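Local coordinates for protein L-Ribose isomerase (Acinetobacter, PDB 4Q0S) that probably interconverts L-ribose and its ketose L-ribulose, using a metal-bearing cupin barrel that holds ribitol as a substrate-like ligand, at residues 28-33 / 75-80. Sequence-based numbering, arbitrary orientation.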
loop_
_atom_site.group_PDB
_atom_site.type_symbol
_atom_site.label_atom_id
_atom_site.label_comp_id
_atom_site.label_asym_id
_atom_site.label_seq_id
_atom_site.Cartn_x
_atom_site.Cartn_y
_atom_site.Cartn_z
ATOM N N GLU A 28 -3.246 -17.565 -0.466
ATOM C CA GLU A 28 -2.441 -16.604 -1.221
ATOM C C GLU A 28 -3.268 -15.359 -1.462
ATOM O O GLU A 28 -2.746 -14.247 -1.432
ATOM C CB GLU A 28 -2.029 -17.142 -2.592
ATOM C CG GLU A 28 -0.773 -17.987 -2.625
ATOM C CD GLU A 28 0.473 -17.237 -2.181
ATOM O OE1 GLU A 28 0.522 -15.995 -2.310
ATOM O OE2 GLU A 28 1.413 -17.906 -1.716
ATOM N N ALA A 29 -4.559 -15.562 -1.728
ATOM C CA ALA A 29 -5.457 -14.452 -2.003
ATOM C C ALA A 29 -5.635 -13.594 -0.768
ATOM O O ALA A 29 -5.702 -12.376 -0.865
ATOM C CB ALA A 29 -6.816 -14.969 -2.490
ATOM N N ALA A 30 -5.714 -14.232 0.396
ATOM C CA ALA A 30 -5.867 -13.487 1.636
ATOM C C ALA A 30 -4.626 -12.635 1.894
ATOM O O ALA A 30 -4.724 -11.525 2.410
ATOM C CB ALA A 30 -6.114 -14.445 2.804
ATOM N N ALA A 31 -3.458 -13.157 1.529
ATOM C CA ALA A 31 -2.208 -12.424 1.723
ATOM C C ALA A 31 -2.208 -11.224 0.785
ATOM O O ALA A 31 -1.809 -10.117 1.158
ATOM C CB ALA A 31 -1.002 -13.336 1.430
ATOM N N LEU A 32 -2.659 -11.446 -0.444
ATOM C CA LEU A 32 -2.724 -10.365 -1.417
ATOM C C LEU A 32 -3.661 -9.289 -0.860
ATOM O O LEU A 32 -3.370 -8.091 -0.919
ATOM C CB LEU A 32 -3.244 -10.901 -2.755
ATOM C CG LEU A 32 -3.391 -9.916 -3.918
ATOM C CD1 LEU A 32 -2.039 -9.312 -4.272
ATOM C CD2 LEU A 32 -3.960 -10.649 -5.126
ATOM N N GLY A 33 -4.782 -9.724 -0.296
ATOM C CA GLY A 33 -5.730 -8.785 0.267
ATOM C C GLY A 33 -5.122 -7.934 1.365
ATOM O O GLY A 33 -5.335 -6.725 1.415
ATOM N N ILE A 75 -12.966 -15.649 -5.555
ATOM C CA ILE A 75 -12.794 -15.670 -4.114
ATOM C C ILE A 75 -13.455 -14.433 -3.541
ATOM O O ILE A 75 -13.373 -13.356 -4.130
ATOM C CB ILE A 75 -11.299 -15.648 -3.719
ATOM C CG1 ILE A 75 -10.638 -16.960 -4.133
ATOM C CG2 ILE A 75 -11.157 -15.402 -2.216
ATOM C CD1 ILE A 75 -9.193 -17.052 -3.747
ATOM N N ILE A 76 -14.120 -14.590 -2.403
ATOM C CA ILE A 76 -14.760 -13.461 -1.752
ATOM C C ILE A 76 -14.459 -13.526 -0.268
ATOM O O ILE A 76 -14.689 -14.553 0.368
ATOM C CB ILE A 76 -16.299 -13.469 -1.927
ATOM C CG1 ILE A 76 -16.661 -13.367 -3.412
ATOM C CG2 ILE A 76 -16.914 -12.303 -1.157
ATOM C CD1 ILE A 76 -18.169 -13.421 -3.687
ATOM N N PHE A 77 -13.907 -12.440 0.266
ATOM C CA PHE A 77 -13.609 -12.346 1.687
ATOM C C PHE A 77 -14.558 -11.266 2.182
ATOM O O PHE A 77 -14.381 -10.083 1.893
ATOM C CB PHE A 77 -12.155 -11.923 1.933
ATOM C CG PHE A 77 -11.137 -12.952 1.517
ATOM C CD1 PHE A 77 -11.152 -14.232 2.064
ATOM C CD2 PHE A 77 -10.142 -12.632 0.601
ATOM C CE1 PHE A 77 -10.185 -15.179 1.702
ATOM C CE2 PHE A 77 -9.169 -13.566 0.232
ATOM C CZ PHE A 77 -9.191 -14.841 0.784
ATOM N N GLU A 78 -15.581 -11.686 2.913
ATOM C CA GLU A 78 -16.581 -10.771 3.429
ATOM C C GLU A 78 -16.204 -10.217 4.800
ATOM O O GLU A 78 -16.081 -10.969 5.767
ATOM C CB GLU A 78 -17.918 -11.509 3.482
ATOM C CG GLU A 78 -19.075 -10.755 4.084
ATOM C CD GLU A 78 -20.345 -11.594 4.076
ATOM O OE1 GLU A 78 -21.015 -11.655 3.026
ATOM O OE2 GLU A 78 -20.661 -12.208 5.117
ATOM N N SER A 79 -16.016 -8.899 4.881
ATOM C CA SER A 79 -15.641 -8.259 6.143
ATOM C C SER A 79 -16.851 -7.702 6.880
ATOM O O SER A 79 -16.779 -7.386 8.070
ATOM C CB SER A 79 -14.642 -7.127 5.900
ATOM O OG SER A 79 -15.238 -6.048 5.192
ATOM N N LEU A 80 -17.965 -7.577 6.171
ATOM C CA LEU A 80 -19.171 -7.050 6.777
ATOM C C LEU A 80 -20.427 -7.422 6.001
ATOM O O LEU A 80 -20.448 -7.403 4.774
ATOM C CB LEU A 80 -19.080 -5.523 6.877
ATOM C CG LEU A 80 -20.294 -4.797 7.460
ATOM C CD1 LEU A 80 -20.352 -5.023 8.973
ATOM C CD2 LEU A 80 -20.203 -3.317 7.144
#
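The ring of Phe77 pushes its far end, CE2 and CZ, into the shallow notch between the methyl groups of Ala29 and Ala30 on helix 19-35. Phe77 CE2 lies 3.9 Å from Ala29 CB, and Phe77 CZ meets Ala30 CB at 3.7 Å. Because both flanking side chains are so short, the ring reaches the helix backbone: Phe77 CE2 stands 3.7 Å from Ala29 C, which meets the ring edge-on, and 3.5 Å from Ala30 N. Ile75 supplies a second bump, its CD1 pressed tightly on Ala29 CB at 3.4 Å. Ile75 CG1 is anti to the carbonyl carbon (chi1 -68°), and the extended chain carries CD1 to the helix; Ile75 CG2 sits 3.6 Å above the outer part of one face of the Phe77 ring. No hydrogen bond crosses, and all four residues are buried. The axes of segment 28-33 and strand 75-78 come within 9.9 Å and cross at -55°. Trp25 and Val26 extend the helix surface against Ile75, and Val26 also touches Phe77. Ile76, between Ile75 and Phe77, instead touches the bound ribitol, consistent with helix 19-35 covering the outer face of this cupin-barrel sheet, where strand 73-82 runs antiparallel between strands 50-52 and 101-108.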